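Local coordinates for erythrocyte membrane protein 1 (Plasmodium falciparum, PDB 2XU0), which probably binds host cell surface receptors as the N-terminal rosetting domain (NTS-DBL1) of a much longer adhesive membrane protein of the malaria parasite, at residues L15-K20 against N438-H443; Q263-L268 against A301-L306; P133-I138 against L313-E318. The protein carries 10 engineered substitutions. All blocks are in the same frame, centred on the assembly; numbering follows the deposited sequence.

Contact 1: residues L15-K20 against N438-H443; sequences LSESHK and NGKHCH
K20 O lies nearly in the plane of the N438 carboxamide, 14° out of it, and takes a hydrogen bond from N438 ND2 at 3.1 Å. Seen from the acceptor the bond is less regular, because ND2 approaches from well above the K20 carbonyl plane instead of along a lone pair. The first torsion of N438 (chi1 -68°) sets CG beside the backbone N and so places the carboxamide where ND2 reaches K20 O and comes within 3.8 Å of K20 CB. The backbone alone brings N438 CB to 3.4 Å from K20 O. S18 packs against the N438 backbone, S18 CB 3.6 Å from N438 O. A second flat group in the contact is the E17 carboxylate. E17 is fully extended and crosses K440 at about a right angle, E17 OE1 resting 3.5 Å from K440 CE. Although the charges are opposite, E17 OE1 and K440 NZ stay 4.4 Å apart, too far for a salt bridge; R23 takes OE1 and S21 binds OE2. Two waters bridge the segments: one joins K440 N to E17 OE2, weakly at the carboxylate, and the other runs from backbone to backbone, accepting from S18 N and donating to N438 O. K281 binds E17 O, tying the same bend to a further part of the chain. S18 OG accepts from K20 N at 3.0 Å, which makes an ST turn just past helix 13-16. That turn presents the N-terminal arm, on its way into helix 22-39, to the C-terminal subdomain of the Duffy-binding-like domain.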
loop_
_atom_site.group_PDB
_atom_site.type_symbol
_atom_site.label_atom_id
_atom_site.label_comp_id
_atom_site.label_asym_id
_atom_site.label_seq_id
_atom_site.Cartn_x
_atom_site.Cartn_y
_atom_site.Cartn_z
ATOM N N LEU A 15 -2.942 18.355 -3.448
ATOM C CA LEU A 15 -1.983 19.387 -3.825
ATOM C C LEU A 15 -0.967 19.687 -2.754
ATOM O O LEU A 15 0.142 20.126 -3.075
ATOM C CB LEU A 15 -2.754 20.669 -4.166
ATOM C CG LEU A 15 -3.232 20.952 -5.604
ATOM C CD1 LEU A 15 -3.365 19.719 -6.480
ATOM C CD2 LEU A 15 -4.493 21.775 -5.585
ATOM N N SER A 16 -1.363 19.539 -1.483
ATOM C CA SER A 16 -0.483 19.843 -0.371
ATOM C C SER A 16 0.443 18.700 0.049
ATOM O O SER A 16 1.367 18.938 0.821
ATOM C CB SER A 16 -1.264 20.430 0.801
ATOM O OG SER A 16 -2.066 19.448 1.438
ATOM N N GLU A 17 0.245 17.473 -0.499
ATOM C CA GLU A 17 1.103 16.330 -0.188
ATOM C C GLU A 17 2.570 16.715 -0.449
ATOM O O GLU A 17 2.895 17.209 -1.534
ATOM C CB GLU A 17 0.721 15.100 -1.038
ATOM C CG GLU A 17 1.660 13.910 -0.815
ATOM C CD GLU A 17 1.382 12.626 -1.578
ATOM O OE1 GLU A 17 0.255 12.466 -2.102
ATOM O OE2 GLU A 17 2.293 11.766 -1.636
ATOM N N SER A 18 3.453 16.480 0.551
ATOM C CA SER A 18 4.890 16.780 0.469
ATOM C C SER A 18 5.594 16.168 -0.741
ATOM O O SER A 18 5.439 14.969 -1.033
ATOM C CB SER A 18 5.602 16.315 1.732
ATOM O OG SER A 18 6.983 16.643 1.680
ATOM N N HIS A 19 6.461 16.967 -1.396
ATOM C CA HIS A 19 7.256 16.460 -2.527
ATOM C C HIS A 19 8.281 15.444 -1.960
ATOM O O HIS A 19 8.903 14.714 -2.715
ATOM C CB HIS A 19 7.963 17.645 -3.239
ATOM C CG HIS A 19 9.113 18.205 -2.451
ATOM N ND1 HIS A 19 8.907 18.984 -1.308
ATOM C CD2 HIS A 19 10.443 18.037 -2.637
ATOM C CE1 HIS A 19 10.116 19.287 -0.864
ATOM N NE2 HIS A 19 11.074 18.731 -1.628
ATOM N N LYS A 20 8.438 15.414 -0.620
ATOM C CA LYS A 20 9.311 14.473 0.090
ATOM C C LYS A 20 8.533 13.357 0.804
ATOM O O LYS A 20 9.066 12.727 1.721
ATOM C CB LYS A 20 10.292 15.211 1.025
ATOM C CG LYS A 20 11.466 15.859 0.304
ATOM C CD LYS A 20 12.320 16.619 1.294
ATOM C CE LYS A 20 13.449 17.379 0.638
ATOM N NZ LYS A 20 14.019 18.405 1.553
ATOM N N ASN A 438 6.137 12.163 6.153
ATOM C CA ASN A 438 5.731 13.128 5.130
ATOM C C ASN A 438 4.591 12.699 4.253
ATOM O O ASN A 438 4.241 13.454 3.360
ATOM C CB ASN A 438 6.925 13.473 4.248
ATOM C CG ASN A 438 8.001 14.237 4.944
ATOM O OD1 ASN A 438 7.740 14.988 5.876
ATOM N ND2 ASN A 438 9.230 14.073 4.472
ATOM N N GLY A 439 4.054 11.497 4.458
ATOM C CA GLY A 439 2.970 10.983 3.626
ATOM C C GLY A 439 1.705 11.808 3.678
ATOM O O GLY A 439 1.490 12.543 4.641
ATOM N N LYS A 440 0.848 11.697 2.657
ATOM C CA LYS A 440 -0.420 12.447 2.608
ATOM C C LYS A 440 -1.206 12.358 3.951
ATOM O O LYS A 440 -1.491 13.387 4.587
ATOM C CB LYS A 440 -1.275 11.962 1.425
ATOM C CG LYS A 440 -2.489 12.840 1.106
ATOM C CD LYS A 440 -3.412 12.194 0.065
ATOM C CE LYS A 440 -3.143 12.694 -1.334
ATOM N NZ LYS A 440 -4.159 12.204 -2.313
ATOM N N HIS A 441 -1.491 11.136 4.392
ATOM C CA HIS A 441 -2.258 10.883 5.613
ATOM C C HIS A 441 -1.430 11.156 6.848
ATOM O O HIS A 441 -1.914 11.809 7.765
ATOM C CB HIS A 441 -2.808 9.447 5.625
ATOM C CG HIS A 441 -3.871 9.208 4.604
ATOM N ND1 HIS A 441 -5.160 9.672 4.784
ATOM C CD2 HIS A 441 -3.807 8.564 3.418
ATOM C CE1 HIS A 441 -5.831 9.308 3.702
ATOM N NE2 HIS A 441 -5.068 8.624 2.865
ATOM N N CYS A 442 -0.157 10.718 6.862
ATOM C CA CYS A 442 0.706 10.919 8.040
ATOM C C CYS A 442 1.084 12.353 8.386
ATOM O O CYS A 442 1.172 12.680 9.570
ATOM C CB CYS A 442 1.916 10.002 7.997
ATOM S SG CYS A 442 1.490 8.236 8.009
ATOM N N HIS A 443 1.338 13.197 7.375
ATOM C CA HIS A 443 1.762 14.579 7.607
ATOM C C HIS A 443 0.642 15.511 8.059
ATOM O O HIS A 443 0.911 16.509 8.725
ATOM C CB HIS A 443 2.473 15.131 6.374
ATOM C CG HIS A 443 3.387 16.280 6.653
ATOM N ND1 HIS A 443 3.233 17.495 6.007
ATOM C CD2 HIS A 443 4.461 16.355 7.475
ATOM C CE1 HIS A 443 4.207 18.271 6.463
ATOM N NE2 HIS A 443 4.973 17.628 7.343
HETATM O O HOH W 1 1.656 10.165 0.455
HETATM O O HOH W 2 2.403 15.434 3.050
#

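Contact 2: residues Q263-L268 against A301-L306; sequences QIWKAL and APPTYL
W265 and P302 mark the closest backbone approach, with CA atoms 6.3 Å apart, where the last turns of helix 249-268 pass a segment without regular structure. Almost everything here happens on the W265 indole, which leaves the helix with CG anti to the backbone N (chi1 180°) and reaches across to three consecutive residues. P302 lies over one face: its CB makes a CH-pi contact 4.1 Å from the centroid of the five-membered ring, while P302 CG packs on W265 CB at 3.7 Å. P303 crosses the indole at about a right angle and comes in obliquely, P303 CD 3.4 Å from W265 NE1. At the six-membered ring T304 CG2 makes an off-centre CH-pi contact, 3.7 Å from W265 CZ3. The polar ends turn elsewhere. W265 NE1 donates to C295 O, and the T304 hydroxyl bonds to E27; T304 OG1 also accepts from L306 N at 3.1 Å. F196 of helix 186-204 meets the indole edge-to-face. The arrangement combines CH-pi packing of P302 and T304 on the W265 indole with an ST turn at T304, packing the loop that leads into helix 311-338 against helix 249-268 within the Duffy-binding domain.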
loop_
_atom_site.group_PDB
_atom_site.type_symbol
_atom_site.label_atom_id
_atom_site.label_comp_id
_atom_site.label_asym_id
_atom_site.label_seq_id
_atom_site.Cartn_x
_atom_site.Cartn_y
_atom_site.Cartn_z
ATOM N N GLN A 263 -1.589 -1.258 -21.622
ATOM C CA GLN A 263 -2.933 -1.857 -21.808
ATOM C C GLN A 263 -3.457 -2.369 -20.470
ATOM O O GLN A 263 -4.639 -2.173 -20.143
ATOM C CB GLN A 263 -2.889 -3.060 -22.761
ATOM C CG GLN A 263 -2.170 -2.858 -24.069
ATOM C CD GLN A 263 -2.209 -4.123 -24.879
ATOM O OE1 GLN A 263 -3.273 -4.552 -25.346
ATOM N NE2 GLN A 263 -1.048 -4.756 -25.044
ATOM N N ILE A 264 -2.571 -2.998 -19.670
ATOM C CA ILE A 264 -2.935 -3.480 -18.332
ATOM C C ILE A 264 -3.465 -2.303 -17.473
ATOM O O ILE A 264 -4.526 -2.431 -16.848
ATOM C CB ILE A 264 -1.778 -4.297 -17.672
ATOM C CG1 ILE A 264 -1.593 -5.656 -18.426
ATOM C CG2 ILE A 264 -2.063 -4.552 -16.145
ATOM C CD1 ILE A 264 -0.093 -6.257 -18.514
ATOM N N TRP A 265 -2.771 -1.140 -17.502
ATOM C CA TRP A 265 -3.207 0.058 -16.750
ATOM C C TRP A 265 -4.576 0.521 -17.257
ATOM O O TRP A 265 -5.386 0.984 -16.454
ATOM C CB TRP A 265 -2.200 1.209 -16.894
ATOM C CG TRP A 265 -2.621 2.462 -16.143
ATOM C CD1 TRP A 265 -3.156 3.597 -16.675
ATOM C CD2 TRP A 265 -2.629 2.646 -14.720
ATOM N NE1 TRP A 265 -3.535 4.458 -15.674
ATOM C CE2 TRP A 265 -3.165 3.923 -14.467
ATOM C CE3 TRP A 265 -2.204 1.859 -13.630
ATOM C CZ2 TRP A 265 -3.316 4.422 -13.172
ATOM C CZ3 TRP A 265 -2.360 2.353 -12.349
ATOM C CH2 TRP A 265 -2.868 3.632 -12.127
ATOM N N LYS A 266 -4.790 0.461 -18.610
ATOM C CA LYS A 266 -6.054 0.847 -19.263
ATOM C C LYS A 266 -7.175 -0.051 -18.734
ATOM O O LYS A 266 -8.160 0.460 -18.241
ATOM C CB LYS A 266 -5.920 0.769 -20.802
ATOM C CG LYS A 266 -7.072 1.432 -21.539
ATOM C CD LYS A 266 -6.850 1.523 -23.042
ATOM C CE LYS A 266 -8.077 2.113 -23.708
ATOM N NZ LYS A 266 -7.977 2.096 -25.194
ATOM N N ALA A 267 -6.985 -1.386 -18.729
ATOM C CA ALA A 267 -7.990 -2.295 -18.165
ATOM C C ALA A 267 -8.258 -2.003 -16.670
ATOM O O ALA A 267 -9.414 -1.888 -16.246
ATOM C CB ALA A 267 -7.550 -3.737 -18.363
ATOM N N LEU A 268 -7.183 -1.830 -15.878
ATOM C CA LEU A 268 -7.304 -1.552 -14.451
ATOM C C LEU A 268 -8.159 -0.334 -14.139
ATOM O O LEU A 268 -8.836 -0.307 -13.106
ATOM C CB LEU A 268 -5.894 -1.429 -13.798
ATOM C CG LEU A 268 -5.839 -1.162 -12.263
ATOM C CD1 LEU A 268 -6.356 -2.375 -11.444
ATOM C CD2 LEU A 268 -4.422 -0.821 -11.840
ATOM N N ALA A 301 0.569 6.016 -21.812
ATOM C CA ALA A 301 1.567 5.767 -20.763
ATOM C C ALA A 301 1.040 5.941 -19.347
ATOM O O ALA A 301 0.556 7.015 -19.007
ATOM C CB ALA A 301 2.805 6.636 -20.975
ATOM N N PRO A 302 1.126 4.898 -18.492
ATOM C CA PRO A 302 0.611 5.034 -17.117
ATOM C C PRO A 302 1.188 6.243 -16.375
ATOM O O PRO A 302 2.348 6.608 -16.588
ATOM C CB PRO A 302 1.004 3.705 -16.467
ATOM C CG PRO A 302 1.076 2.749 -17.588
ATOM C CD PRO A 302 1.590 3.524 -18.765
ATOM N N PRO A 303 0.436 6.900 -15.483
ATOM C CA PRO A 303 1.028 8.051 -14.771
ATOM C C PRO A 303 1.900 7.601 -13.596
ATOM O O PRO A 303 2.479 8.434 -12.916
ATOM C CB PRO A 303 -0.197 8.846 -14.305
ATOM C CG PRO A 303 -1.275 7.811 -14.162
ATOM C CD PRO A 303 -0.932 6.614 -15.005
ATOM N N THR A 304 1.943 6.282 -13.339
ATOM C CA THR A 304 2.671 5.712 -12.214
ATOM C C THR A 304 3.859 4.882 -12.665
ATOM O O THR A 304 3.857 4.272 -13.749
ATOM C CB THR A 304 1.714 4.907 -11.244
ATOM O OG1 THR A 304 2.481 4.411 -10.145
ATOM C CG2 THR A 304 1.060 3.696 -11.907
ATOM N N TYR A 305 4.832 4.796 -11.758
ATOM C CA TYR A 305 6.046 3.991 -11.884
ATOM C C TYR A 305 6.241 3.145 -10.619
ATOM O O TYR A 305 7.339 2.678 -10.363
ATOM C CB TYR A 305 7.248 4.884 -12.181
ATOM C CG TYR A 305 7.040 5.701 -13.445
ATOM C CD1 TYR A 305 7.339 5.170 -14.704
ATOM C CD2 TYR A 305 6.489 6.980 -13.389
ATOM C CE1 TYR A 305 7.153 5.927 -15.869
ATOM C CE2 TYR A 305 6.283 7.731 -14.549
ATOM C CZ TYR A 305 6.669 7.224 -15.775
ATOM O OH TYR A 305 6.467 7.999 -16.891
ATOM N N LEU A 306 5.155 2.893 -9.859
ATOM C CA LEU A 306 5.223 2.072 -8.646
ATOM C C LEU A 306 5.587 0.642 -8.985
ATOM O O LEU A 306 6.266 -0.011 -8.195
ATOM C CB LEU A 306 3.939 2.133 -7.819
ATOM C CG LEU A 306 3.670 3.406 -6.992
ATOM C CD1 LEU A 306 2.384 3.242 -6.181
ATOM C CD2 LEU A 306 4.805 3.724 -6.033
#

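Contact 3: residues P133-I138 against L313-E318; sequences PRRRHI and LRWFEE
R134 and E318 join the short helix 133-136 to the long helix 311-338 deep inside the largely helical Duffy-binding-like fold. The charged interaction comes first. NE and NH2 of R134 each take one oxygen of the E318 carboxylate, R134 NE bonding to E318 OE2 at 2.9 Å and R134 NH2 to E318 OE1 at 2.8 Å. Guanidinium and carboxylate planes are only 25° apart, and both oxygens are met on their syn sides, the favourable geometry of a side-on bidentate salt bridge. The NH2 bond is the straighter of the two, 165° at the hydrogen. E318 reaches the arginine with an extended chain, whereas R134 bends at chi3 to turn NE and NH2 toward it. A second carboxylate, that of D198 in helix 186-204, also binds R134 NH2, and S195 takes NH1. All three guanidinium nitrogens therefore have partners, which should hold the buried group against rotation and offset its charge.

The apolar part is smaller. The aliphatic stem of R135 meets W315 obliquely, R135 CG lying 3.7 Å from W315 CZ2. The R135 guanidinium plane is inclined 67° to the indole and does not stack on it: the head goes on to D207. W315 NE1 likewise looks beyond this pair, donating to D198, the same residue that serves R134. The indole also lies beside I118, a magnesium ligand, though the magnesium ion is about 11 Å from the W315 side chain.

Water completes the join: one molecule accepts from R134 N at 3.1 Å and donates to E318 OE2 at 3.0 Å.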
loop_
_atom_site.group_PDB
_atom_site.type_symbol
_atom_site.label_atom_id
_atom_site.label_comp_id
_atom_site.label_asym_id
_atom_site.label_seq_id
_atom_site.Cartn_x
_atom_site.Cartn_y
_atom_site.Cartn_z
ATOM N N PRO A 133 -3.717 -5.582 3.639
ATOM C CA PRO A 133 -5.011 -6.242 3.309
ATOM C C PRO A 133 -5.451 -6.072 1.850
ATOM O O PRO A 133 -6.003 -7.017 1.286
ATOM C CB PRO A 133 -6.004 -5.643 4.332
ATOM C CG PRO A 133 -5.332 -4.494 4.903
ATOM C CD PRO A 133 -3.855 -4.664 4.786
ATOM N N ARG A 134 -5.057 -4.931 1.176
ATOM C CA ARG A 134 -5.350 -4.744 -0.245
ATOM C C ARG A 134 -4.674 -5.868 -1.048
ATOM O O ARG A 134 -5.272 -6.390 -1.970
ATOM C CB ARG A 134 -4.929 -3.331 -0.730
ATOM C CG ARG A 134 -5.308 -2.984 -2.195
ATOM C CD ARG A 134 -4.370 -1.960 -2.853
ATOM N NE ARG A 134 -2.989 -2.121 -2.378
ATOM C CZ ARG A 134 -2.127 -3.015 -2.841
ATOM N NH1 ARG A 134 -2.445 -3.780 -3.877
ATOM N NH2 ARG A 134 -0.937 -3.148 -2.280
ATOM N N ARG A 135 -3.443 -6.280 -0.669
ATOM C CA ARG A 135 -2.746 -7.351 -1.376
ATOM C C ARG A 135 -3.332 -8.701 -1.044
ATOM O O ARG A 135 -3.494 -9.509 -1.945
ATOM C CB ARG A 135 -1.194 -7.342 -1.099
ATOM C CG ARG A 135 -0.432 -8.605 -1.572
ATOM C CD ARG A 135 -0.334 -8.689 -3.097
ATOM N NE ARG A 135 0.182 -9.985 -3.568
ATOM C CZ ARG A 135 -0.555 -11.068 -3.818
ATOM N NH1 ARG A 135 -1.866 -11.051 -3.614
ATOM N NH2 ARG A 135 0.010 -12.170 -4.283
ATOM N N ARG A 136 -3.498 -8.998 0.245
ATOM C CA ARG A 136 -3.995 -10.296 0.735
ATOM C C ARG A 136 -5.223 -10.814 -0.048
ATOM O O ARG A 136 -5.272 -11.983 -0.440
ATOM C CB ARG A 136 -4.361 -10.186 2.224
ATOM C CG ARG A 136 -3.173 -10.070 3.167
ATOM C CD ARG A 136 -3.658 -10.018 4.593
ATOM N NE ARG A 136 -3.914 -11.377 5.083
ATOM C CZ ARG A 136 -4.157 -11.681 6.352
ATOM N NH1 ARG A 136 -4.208 -10.725 7.274
ATOM N NH2 ARG A 136 -4.356 -12.942 6.712
ATOM N N HIS A 137 -6.172 -9.927 -0.324
ATOM C CA HIS A 137 -7.419 -10.309 -0.984
ATOM C C HIS A 137 -7.547 -9.880 -2.433
ATOM O O HIS A 137 -8.652 -9.854 -2.958
ATOM C CB HIS A 137 -8.609 -9.855 -0.130
ATOM C CG HIS A 137 -8.392 -10.046 1.334
ATOM N ND1 HIS A 137 -8.239 -11.316 1.889
ATOM C CD2 HIS A 137 -8.303 -9.126 2.319
ATOM C CE1 HIS A 137 -8.072 -11.119 3.187
ATOM N NE2 HIS A 137 -8.109 -9.818 3.493
ATOM N N ILE A 138 -6.409 -9.608 -3.102
ATOM C CA ILE A 138 -6.346 -9.214 -4.511
ATOM C C ILE A 138 -7.151 -10.174 -5.420
ATOM O O ILE A 138 -7.157 -11.394 -5.188
ATOM C CB ILE A 138 -4.860 -9.015 -4.972
ATOM C CG1 ILE A 138 -4.695 -7.713 -5.763
ATOM C CG2 ILE A 138 -4.282 -10.244 -5.739
ATOM C CD1 ILE A 138 -3.239 -7.267 -6.023
ATOM N N LEU A 313 9.178 -1.883 -0.064
ATOM C CA LEU A 313 9.095 -0.426 0.122
ATOM C C LEU A 313 7.666 0.103 -0.128
ATOM O O LEU A 313 7.188 0.986 0.594
ATOM C CB LEU A 313 10.126 0.298 -0.791
ATOM C CG LEU A 313 11.594 -0.029 -0.474
ATOM C CD1 LEU A 313 12.528 0.616 -1.476
ATOM C CD2 LEU A 313 11.957 0.322 1.007
ATOM N N ARG A 314 7.005 -0.428 -1.147
ATOM C CA ARG A 314 5.617 -0.081 -1.474
ATOM C C ARG A 314 4.707 -0.518 -0.336
ATOM O O ARG A 314 3.857 0.245 0.052
ATOM C CB ARG A 314 5.157 -0.822 -2.724
ATOM C CG ARG A 314 5.880 -0.427 -3.993
ATOM C CD ARG A 314 5.134 -0.928 -5.205
ATOM N NE ARG A 314 4.576 -2.288 -5.087
ATOM C CZ ARG A 314 5.018 -3.346 -5.755
ATOM N NH1 ARG A 314 6.111 -3.264 -6.497
ATOM N NH2 ARG A 314 4.408 -4.511 -5.633
ATOM N N TRP A 315 4.902 -1.734 0.209
ATOM C CA TRP A 315 4.057 -2.226 1.295
ATOM C C TRP A 315 4.222 -1.466 2.586
ATOM O O TRP A 315 3.236 -1.254 3.282
ATOM C CB TRP A 315 4.266 -3.725 1.541
ATOM C CG TRP A 315 3.786 -4.641 0.441
ATOM C CD1 TRP A 315 3.024 -4.315 -0.651
ATOM C CD2 TRP A 315 3.866 -6.080 0.464
ATOM N NE1 TRP A 315 2.713 -5.462 -1.365
ATOM C CE2 TRP A 315 3.188 -6.558 -0.683
ATOM C CE3 TRP A 315 4.453 -7.009 1.345
ATOM C CZ2 TRP A 315 3.123 -7.934 -0.995
ATOM C CZ3 TRP A 315 4.416 -8.364 1.020
ATOM C CH2 TRP A 315 3.768 -8.814 -0.140
ATOM N N PHE A 316 5.463 -1.051 2.906
ATOM C CA PHE A 316 5.750 -0.305 4.113
ATOM C C PHE A 316 5.153 1.114 3.966
ATOM O O PHE A 316 4.635 1.652 4.935
ATOM C CB PHE A 316 7.295 -0.284 4.331
ATOM C CG PHE A 316 7.837 0.136 5.680
ATOM C CD1 PHE A 316 6.980 0.390 6.754
ATOM C CD2 PHE A 316 9.212 0.309 5.874
ATOM C CE1 PHE A 316 7.487 0.778 8.008
ATOM C CE2 PHE A 316 9.715 0.729 7.113
ATOM C CZ PHE A 316 8.856 0.937 8.179
ATOM N N GLU A 317 5.209 1.707 2.757
ATOM C CA GLU A 317 4.635 3.039 2.514
ATOM C C GLU A 317 3.094 2.950 2.664
ATOM O O GLU A 317 2.487 3.818 3.276
ATOM C CB GLU A 317 5.045 3.571 1.113
ATOM C CG GLU A 317 4.504 4.948 0.774
ATOM C CD GLU A 317 3.078 5.024 0.253
ATOM O OE1 GLU A 317 2.549 3.997 -0.231
ATOM O OE2 GLU A 317 2.475 6.113 0.367
ATOM N N GLU A 318 2.478 1.894 2.146
ATOM C CA GLU A 318 1.021 1.722 2.303
ATOM C C GLU A 318 0.678 1.399 3.761
ATOM O O GLU A 318 -0.353 1.850 4.277
ATOM C CB GLU A 318 0.538 0.604 1.399
ATOM C CG GLU A 318 -0.970 0.404 1.387
ATOM C CD GLU A 318 -1.401 -0.636 0.385
ATOM O OE1 GLU A 318 -0.516 -1.198 -0.303
ATOM O OE2 GLU A 318 -2.626 -0.848 0.236
HETATM O O HOH W 3 -4.301 -2.175 2.403
#

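Overall arrangement
Contact 1 lies at the surface, while contacts 2 and 3 are buried, contact 3 close to the centre of the chain. Along the sequence they are nested, contact 2 within the loop closed by contact 3 and both within that of contact 1. Chemistry follows place: waters and backbone carbonyls at the N-terminal arm, proline and methyl groups round an indole in contact 2, a buried ion pair in contact 3. Helix 186-204 serves both buried contacts, through F196 in one and D198 in the other. Contacts 2 and 3 touch where L306 O meets R314 CD at 3.3 Å; contact 1 stays about 6 Å from contact 3 at the nearest atoms.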